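ABC transporter (PDB 4G68) probably binds xylan-derived sugars outside the cell and passes them to a membrane ABC transporter for uptake. Local coordinates at residues 202-205 against 206-210; 401-404 against 405-409; 129-132 against 133-137; 339-342 against 343-347. One frame throughout, in Å; residues are numbered along the deposited sequence.

Contact 1 (202-205 against 206-210); sequences PGMW and YYDMI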
# COMPACT_ATOMS: atom_id res chain seq x y z
N PRO C 202 4.71 -2.33 7.47
CA PRO C 202 5.64 -1.47 6.71
C PRO C 202 7.01 -2.13 6.38
O PRO C 202 7.49 -1.98 5.27
CB PRO C 202 5.80 -0.24 7.60
CG PRO C 202 4.62 -0.26 8.50
CD PRO C 202 4.36 -1.72 8.76
N GLY C 203 7.62 -2.86 7.33
CA GLY C 203 8.91 -3.53 7.07
C GLY C 203 8.80 -4.70 6.12
O GLY C 203 9.82 -5.13 5.47
N MET C 204 7.58 -5.28 6.11
CA MET C 204 7.24 -6.39 5.27
C MET C 204 7.43 -5.93 3.79
O MET C 204 8.04 -6.62 3.06
CB MET C 204 5.78 -6.77 5.59
CG MET C 204 5.38 -8.17 5.25
SD MET C 204 3.69 -8.27 4.51
CE MET C 204 3.91 -7.05 3.19
N TRP C 205 6.84 -4.81 3.38
CA TRP C 205 7.25 -4.11 2.08
C TRP C 205 8.72 -4.22 1.60
O TRP C 205 9.01 -4.49 0.38
CB TRP C 205 6.81 -2.64 2.14
CG TRP C 205 5.35 -2.53 1.82
CD1 TRP C 205 4.28 -3.09 2.54
CD2 TRP C 205 4.73 -1.91 0.65
NE1 TRP C 205 3.09 -2.90 1.87
CE2 TRP C 205 3.29 -2.20 0.73
CE3 TRP C 205 5.22 -1.23 -0.46
CZ2 TRP C 205 2.40 -1.72 -0.21
CZ3 TRP C 205 4.33 -0.76 -1.40
CH2 TRP C 205 2.95 -1.01 -1.30
N TYR C 206 9.66 -3.98 2.53
CA TYR C 206 11.07 -4.09 2.26
C TYR C 206 11.36 -5.51 1.84
O TYR C 206 11.99 -5.70 0.78
CB TYR C 206 11.90 -3.72 3.52
CG TYR C 206 11.96 -2.28 3.90
CD1 TYR C 206 13.21 -1.66 4.06
CD2 TYR C 206 10.81 -1.54 4.23
CE1 TYR C 206 13.30 -0.35 4.44
CE2 TYR C 206 10.91 -0.21 4.65
CZ TYR C 206 12.17 0.37 4.76
OH TYR C 206 12.34 1.70 5.12
N TYR C 207 10.91 -6.49 2.64
CA TYR C 207 11.25 -7.90 2.34
C TYR C 207 10.60 -8.36 1.04
O TYR C 207 11.26 -8.91 0.17
CB TYR C 207 10.80 -8.89 3.48
CG TYR C 207 11.05 -10.27 3.01
CD1 TYR C 207 12.29 -10.87 3.21
CD2 TYR C 207 10.10 -10.95 2.25
CE1 TYR C 207 12.56 -12.15 2.68
CE2 TYR C 207 10.35 -12.18 1.70
CZ TYR C 207 11.58 -12.80 1.94
OH TYR C 207 11.77 -14.07 1.41
N ASP C 208 9.28 -8.16 0.92
CA ASP C 208 8.60 -8.40 -0.38
C ASP C 208 9.31 -7.84 -1.60
O ASP C 208 9.49 -8.56 -2.60
CB ASP C 208 7.17 -7.86 -0.36
CG ASP C 208 6.30 -8.54 0.65
OD1 ASP C 208 6.80 -9.43 1.32
OD2 ASP C 208 5.11 -8.15 0.81
N MET C 209 9.70 -6.56 -1.52
CA MET C 209 10.37 -5.91 -2.66
C MET C 209 11.65 -6.62 -3.01
O MET C 209 11.94 -6.84 -4.19
CB MET C 209 10.72 -4.43 -2.44
CG MET C 209 11.99 -4.07 -3.27
SD MET C 209 11.54 -3.97 -5.04
CE MET C 209 10.05 -2.98 -4.83
N ILE C 210 12.44 -6.93 -1.98
CA ILE C 210 13.71 -7.57 -2.19
C ILE C 210 13.48 -8.96 -2.79
O ILE C 210 14.13 -9.27 -3.81
CB ILE C 210 14.62 -7.60 -0.92
CG1 ILE C 210 14.82 -6.18 -0.32
CG2 ILE C 210 15.94 -8.31 -1.26
CD1 ILE C 210 15.22 -6.19 1.20
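Tyr206 turns the edge of its ring back to the preceding turn of helix 201-215, bringing CD2 to 3.5 Å from the carbonyl oxygen of Pro202, which sits near the ring plane. The first torsion explains this: CG stands opposite the carbonyl carbon and beside the backbone N (chi1 -73°), and Tyr206 CB is 3.2 Å from Gly203 O. That same oxygen receives two weak hydrogen bonds, from the N-H groups of Tyr206 and Tyr207. Trp205 takes part chiefly through its main chain. Trp205 O accepts Met209 N at 2.9 Å, and Met209 CB closes on this oxygen to 3.3 Å, while the indole leads off to strand 144-160. Met204 likewise offers its carbonyl, Met204 O accepting Asp208 N at 2.9 Å. Its CB points away from the following turn; CG then stands opposite the backbone N (chi1 -157°), and the bend at chi2 brings Met204 SD to 4.0 Å from Asp208 OD2. The methyl modelled still nearer to that carboxylate is too close for its exact position to be trusted.

Outside the helix, Phe276 meets the Tyr206 ring edge-to-face. The carboxylate of Asp208 is fixed by His404 through OD1 and by the backbone N of Trp392 through OD2.

Every residue touching here is buried, and the chemistry divides accordingly: main-chain bonds absorb the helix's own polarity, aromatic and thioether groups spread outward into the core, and both oxygens of the one carboxylate have donors, which probably makes its burial tolerable.

Contact 2 (401-404 against 405-409); sequences AQTH and KDLVA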
# COMPACT_ATOMS: atom_id res chain seq x y z
N ALA C 401 -1.15 -14.50 6.19
CA ALA C 401 -0.60 -13.15 6.06
C ALA C 401 0.03 -12.69 7.37
O ALA C 401 1.03 -11.92 7.38
CB ALA C 401 -1.68 -12.19 5.62
N GLN C 402 -0.57 -13.13 8.50
CA GLN C 402 0.01 -12.79 9.76
C GLN C 402 1.35 -13.52 9.93
O GLN C 402 2.31 -12.92 10.44
CB GLN C 402 -0.93 -13.10 10.89
CG GLN C 402 -0.36 -12.61 12.19
CD GLN C 402 -0.54 -11.12 12.34
OE1 GLN C 402 -1.68 -10.63 12.45
NE2 GLN C 402 0.59 -10.38 12.38
N THR C 403 1.43 -14.77 9.47
CA THR C 403 2.65 -15.59 9.58
C THR C 403 3.87 -14.84 8.95
O THR C 403 4.92 -14.63 9.62
CB THR C 403 2.44 -17.02 8.98
OG1 THR C 403 1.52 -17.80 9.80
CG2 THR C 403 3.77 -17.78 8.84
N HIS C 404 3.71 -14.43 7.69
CA HIS C 404 4.69 -13.62 6.97
C HIS C 404 5.07 -12.40 7.76
O HIS C 404 6.24 -12.19 8.04
CB HIS C 404 4.16 -13.23 5.57
CG HIS C 404 5.18 -12.51 4.70
ND1 HIS C 404 6.48 -12.86 4.67
CD2 HIS C 404 5.05 -11.41 3.88
CE1 HIS C 404 7.14 -12.04 3.87
NE2 HIS C 404 6.27 -11.16 3.36
N LYS C 405 4.09 -11.59 8.16
CA LYS C 405 4.36 -10.39 8.95
C LYS C 405 5.15 -10.67 10.20
O LYS C 405 6.05 -9.88 10.54
CB LYS C 405 3.07 -9.65 9.32
CG LYS C 405 2.41 -8.95 8.15
CD LYS C 405 1.02 -8.48 8.49
CE LYS C 405 0.95 -7.53 9.66
NZ LYS C 405 -0.48 -7.38 9.99
N ASP C 406 4.84 -11.77 10.91
CA ASP C 406 5.52 -12.00 12.22
C ASP C 406 6.96 -12.43 12.06
O ASP C 406 7.87 -11.91 12.79
CB ASP C 406 4.80 -13.04 13.10
CG ASP C 406 3.42 -12.59 13.51
OD1 ASP C 406 3.20 -11.36 13.64
OD2 ASP C 406 2.53 -13.47 13.68
N LEU C 407 7.17 -13.30 11.06
CA LEU C 407 8.47 -13.81 10.71
C LEU C 407 9.38 -12.79 10.03
O LEU C 407 10.58 -12.84 10.16
CB LEU C 407 8.29 -15.01 9.75
CG LEU C 407 7.72 -16.36 10.28
CD1 LEU C 407 7.60 -17.39 9.16
CD2 LEU C 407 8.50 -16.92 11.47
N VAL C 408 8.82 -11.94 9.19
CA VAL C 408 9.67 -10.87 8.67
C VAL C 408 10.07 -10.06 9.89
O VAL C 408 11.22 -9.61 9.97
CB VAL C 408 9.03 -10.01 7.53
CG1 VAL C 408 9.83 -8.71 7.30
CG2 VAL C 408 8.97 -10.79 6.22
N ALA C 409 9.14 -9.84 10.82
CA ALA C 409 9.48 -9.01 12.00
C ALA C 409 10.71 -9.63 12.71
O ALA C 409 11.69 -8.95 12.93
CB ALA C 409 8.29 -8.84 12.93
O HOH W 1 0.52 -7.81 13.14
O HOH W 2 -2.46 -8.64 11.22
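Lys405 N reaches back to Ala401 O at 3.2 Å, and Asp406, Leu407 and Val408 repeat the step to Gln402, Thr403 and His404, so both segments form one unbroken ladder of hydrogen bonds. On the more exposed side, the Gln402 chain leaves with CG opposite the backbone N (chi1 -174°) and then bends, which carries Gln402 NE2 to 3.1 Å from Asp406 OD1. The amide and carboxylate planes are nearly parallel, 13° apart, but offset, the donor arriving from above the carboxylate plane, 39° out of it. This is the i to i+4 spacing of an alpha helix, here 398-412, which packs against helices 201-215 and 418-429. A water 2.7 Å from Gln402 NE2 makes a weak bond to Lys405 NZ, and a second, 2.6 Å from Lys405 NZ, donates to Gln402 OE1. A leucine in place of Gln402 would probably leave Asp406 OD1, which lies close to the like-charged Glu200, without this amide donor and would break both water bridges to Lys405. Thr403 CG2 and Leu407 CD1 lie side by side at 3.9 Å. On the buried side, His404 and Val408 run alongside each other, His404 CE1 tightly set 3.2 Å from Val408 CG2, while Trp392 stacks on the imidazole and Asp208 is hydrogen-bonded to its NE2.

Contact 3 (129-132 against 133-137); sequences DQLL and PGSFD
Ser135 grips the carbonyl oxygen of Leu132 twice. Its hydroxyl donates from Ser135 OG to Leu132 O at 2.9 Å, arriving above the carbonyl plane, 42° out of it, and its backbone N adds a weak bond to the same oxygen at 3.4 Å. With OG beside the backbone N (chi1 -76°), both donors of the serine face one acceptor. The weaker bond closes a type II beta turn from Leu132 to Ser135, with Pro133 and Gly134 at its corners; the positive phi of Gly134 (75°) is the shape such a turn needs at its third position. A type I turn from Gly134 to Asp137 follows directly.

Around this polar centre the packing is mostly apolar. Leu131 lays CD2 3.8 Å from Ser135 CB and CB 3.7 Å from Ser135 OG, while its other methyl, CD1, meets Phe136 CZ at 3.8 Å, the two side chains crossing at about a right angle. Leu132 CB and Pro133 CD lie 3.3 Å apart, a closeness that follows largely from the residues being neighbours across the peptide bond. A valine at the position of Ser135 would probably deprive Leu132 O of its hydroxyl donor and leave the turn less firmly closed.

Beyond the turns, Leu132 and Gln130 make backbone hydrogen bonds to Ala359 and Lys361, and Phe136 rests on Ile145 and Pro149 of strand 144-160.

The chemistry implies a loop that takes its shape from two consecutive turns: a carbonyl oxygen held by two hydrogen bonds closes the first bend, and Leu131 and Phe136 anchor its apolar side to the sheet.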
# COMPACT_ATOMS: atom_id res chain seq x y z
N ASP C 129 -15.92 2.18 -18.08
CA ASP C 129 -15.20 2.99 -19.05
C ASP C 129 -14.65 4.24 -18.42
O ASP C 129 -13.80 4.91 -19.01
CB ASP C 129 -16.15 3.34 -20.19
CG ASP C 129 -16.61 2.10 -20.92
OD1 ASP C 129 -15.79 1.13 -20.97
OD2 ASP C 129 -17.79 2.07 -21.40
N GLN C 130 -15.10 4.53 -17.22
CA GLN C 130 -14.64 5.69 -16.48
C GLN C 130 -13.43 5.38 -15.63
O GLN C 130 -12.85 6.29 -15.01
CB GLN C 130 -15.76 6.20 -15.59
CG GLN C 130 -17.01 6.64 -16.36
CD GLN C 130 -18.01 7.27 -15.46
OE1 GLN C 130 -18.72 6.60 -14.74
NE2 GLN C 130 -18.07 8.58 -15.48
N LEU C 131 -13.10 4.09 -15.52
CA LEU C 131 -11.82 3.69 -14.84
C LEU C 131 -10.71 3.31 -15.84
O LEU C 131 -10.98 2.92 -16.98
CB LEU C 131 -12.01 2.58 -13.79
CG LEU C 131 -12.85 2.97 -12.57
CD1 LEU C 131 -14.33 2.66 -12.85
CD2 LEU C 131 -12.40 2.09 -11.43
N LEU C 132 -9.45 3.41 -15.40
CA LEU C 132 -8.31 2.95 -16.20
C LEU C 132 -8.46 1.46 -16.48
O LEU C 132 -9.18 0.78 -15.75
CB LEU C 132 -6.98 3.18 -15.46
CG LEU C 132 -6.41 4.58 -15.43
CD1 LEU C 132 -6.95 5.35 -14.27
CD2 LEU C 132 -4.90 4.54 -15.21
N PRO C 133 -7.76 0.96 -17.54
CA PRO C 133 -7.91 -0.44 -17.98
C PRO C 133 -7.40 -1.38 -16.92
O PRO C 133 -6.44 -1.03 -16.21
CB PRO C 133 -7.03 -0.52 -19.25
CG PRO C 133 -6.79 0.88 -19.67
CD PRO C 133 -6.81 1.70 -18.39
N GLY C 134 -8.04 -2.55 -16.78
CA GLY C 134 -7.61 -3.54 -15.80
C GLY C 134 -7.96 -3.24 -14.33
O GLY C 134 -7.56 -4.01 -13.43
N SER C 135 -8.70 -2.15 -14.08
CA SER C 135 -9.02 -1.76 -12.69
C SER C 135 -9.80 -2.81 -11.87
O SER C 135 -9.64 -2.91 -10.63
CB SER C 135 -9.79 -0.41 -12.65
OG SER C 135 -8.92 0.69 -12.87
N PHE C 136 -10.63 -3.60 -12.57
CA PHE C 136 -11.57 -4.53 -11.91
C PHE C 136 -11.01 -5.94 -11.66
O PHE C 136 -11.63 -6.77 -10.98
CB PHE C 136 -12.92 -4.60 -12.69
CG PHE C 136 -13.74 -3.33 -12.57
CD1 PHE C 136 -14.61 -3.14 -11.49
CD2 PHE C 136 -13.65 -2.31 -13.53
CE1 PHE C 136 -15.37 -1.94 -11.36
CE2 PHE C 136 -14.40 -1.12 -13.40
CZ PHE C 136 -15.26 -0.94 -12.31
N ASP C 137 -9.84 -6.23 -12.21
CA ASP C 137 -9.23 -7.58 -12.03
C ASP C 137 -9.18 -8.05 -10.55
O ASP C 137 -9.58 -9.19 -10.25
CB ASP C 137 -7.82 -7.63 -12.62
CG ASP C 137 -7.80 -7.27 -14.11
OD1 ASP C 137 -8.88 -7.08 -14.69
OD2 ASP C 137 -6.69 -7.19 -14.69

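Contact 4 (339-342 against 343-347); sequences AKYL and AKQLS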
# COMPACT_ATOMS: atom_id res chain seq x y z
N ALA C 339 -21.47 4.37 -3.54
CA ALA C 339 -20.13 3.79 -3.64
C ALA C 339 -19.48 4.27 -4.96
O ALA C 339 -18.35 4.81 -4.93
CB ALA C 339 -20.14 2.26 -3.58
N LYS C 340 -20.21 4.14 -6.08
CA LYS C 340 -19.71 4.67 -7.36
C LYS C 340 -19.22 6.11 -7.33
O LYS C 340 -18.14 6.44 -7.89
CB LYS C 340 -20.78 4.57 -8.42
CG LYS C 340 -20.92 3.19 -8.96
CD LYS C 340 -21.89 3.18 -10.13
CE LYS C 340 -22.82 2.00 -10.10
NZ LYS C 340 -23.66 1.94 -11.33
N TYR C 341 -20.00 6.97 -6.69
CA TYR C 341 -19.63 8.40 -6.49
C TYR C 341 -18.43 8.52 -5.53
O TYR C 341 -17.46 9.16 -5.82
CB TYR C 341 -20.84 9.23 -6.00
CG TYR C 341 -20.49 10.58 -5.39
CD1 TYR C 341 -20.59 11.74 -6.16
CD2 TYR C 341 -20.11 10.69 -4.03
CE1 TYR C 341 -20.30 13.00 -5.62
CE2 TYR C 341 -19.79 11.93 -3.49
CZ TYR C 341 -19.90 13.08 -4.29
OH TYR C 341 -19.62 14.35 -3.79
N LEU C 342 -18.50 7.88 -4.39
CA LEU C 342 -17.42 7.97 -3.42
C LEU C 342 -16.07 7.50 -3.99
O LEU C 342 -15.03 8.13 -3.74
CB LEU C 342 -17.76 7.10 -2.24
CG LEU C 342 -18.88 7.64 -1.37
CD1 LEU C 342 -19.14 6.59 -0.29
CD2 LEU C 342 -18.44 9.02 -0.79
N ALA C 343 -16.10 6.40 -4.75
CA ALA C 343 -14.89 5.84 -5.37
C ALA C 343 -14.22 6.83 -6.33
O ALA C 343 -13.03 7.13 -6.16
CB ALA C 343 -15.22 4.55 -6.08
N LYS C 344 -15.00 7.35 -7.29
CA LYS C 344 -14.49 8.40 -8.19
C LYS C 344 -13.91 9.59 -7.43
O LYS C 344 -12.83 10.07 -7.76
CB LYS C 344 -15.59 8.86 -9.19
CG LYS C 344 -15.24 10.14 -9.96
CD LYS C 344 -14.08 9.98 -10.95
CE LYS C 344 -13.68 11.32 -11.59
NZ LYS C 344 -12.58 11.13 -12.60
N GLN C 345 -14.63 10.10 -6.43
CA GLN C 345 -14.13 11.24 -5.64
C GLN C 345 -12.84 10.97 -4.87
O GLN C 345 -11.99 11.86 -4.79
CB GLN C 345 -15.21 11.81 -4.70
CG GLN C 345 -16.46 12.32 -5.43
CD GLN C 345 -16.16 13.42 -6.44
OE1 GLN C 345 -15.63 14.47 -6.10
NE2 GLN C 345 -16.49 13.17 -7.68
N LEU C 346 -12.76 9.80 -4.23
CA LEU C 346 -11.55 9.37 -3.52
C LEU C 346 -10.38 9.25 -4.48
O LEU C 346 -9.28 9.69 -4.13
CB LEU C 346 -11.77 8.03 -2.80
CG LEU C 346 -12.66 8.03 -1.52
CD1 LEU C 346 -12.72 6.61 -0.95
CD2 LEU C 346 -12.08 8.94 -0.47
N SER C 347 -10.63 8.67 -5.68
CA SER C 347 -9.58 8.51 -6.71
C SER C 347 -9.00 9.89 -7.12
O SER C 347 -7.77 10.07 -7.20
CB SER C 347 -10.15 7.79 -7.93
OG SER C 347 -9.15 7.62 -8.97
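Gln345 sets its CG over one face of the Tyr341 ring, 3.8 Å from the ring centroid and 15° off the ring normal, a CH-pi contact displaced toward the rim. The ring atom nearest to Gln345 CG is Tyr341 CZ, at 3.7 Å. The glutamine amide continues beyond in nearly the same attitude as the ring, the two planes 18° apart, although the side chains as wholes converge at a slant. Two first torsions make the meeting possible: Tyr341 sends its ring off opposite its backbone N (chi1 163°) toward the next turn, and Gln345 holds CG opposite its own carbonyl carbon, while the bend at chi2 directs the amide. Gln345 CG also lies 3.3 Å from Tyr341 O, the oxygen that accepts Gln345 N at 3.0 Å, so one residue pair is joined through both main chain and side chain.

The neighbouring rungs flank this pair. Ala343 N bonds to Ala339 O at 2.8 Å and Leu346 N to Leu342 O at 2.9 Å, with a weak bond from Lys344 N to Lys340 O.

Farther out, the Tyr341 hydroxyl is hydrogen-bonded to Ile59 O, and its ring meets Trp63 on helix 52-66, which together probably restrict the turning of the ring. Lys340 forms a salt bridge with Asp125, and Lys344 one with Asp348. Ala343 and Leu346 reach Phe150 on strand 144-160, while Leu342 touches Leu323 on strand 317-325.

Helix 332-353 is thus amphipathic, charged on one flank and apolar where it packs on sheet and neighbouring helix, the alpha/beta layering familiar from the lobes of periplasmic-type solute-binding proteins.

How the contacts relate
Along the chain the order is contact 3, contact 1, contact 4, contact 2, but in space they form two pairs on opposite sides of the chain's centre. Contacts 1 and 2, centres 11 Å apart, lie on helices 201-215 and 398-412, which touch directly, with Asp208 OD1 2.7 Å from His404 NE2 in a probable hydrogen bond. Contacts 3 and 4, centres 13 Å apart, do not touch; a loop and helix 332-353 both pack on strand 144-160. Between the pairs, centres are 27 to 32 Å apart. This division is consistent with the two-lobed solute-binding fold, in which distant sequence segments are woven into each lobe.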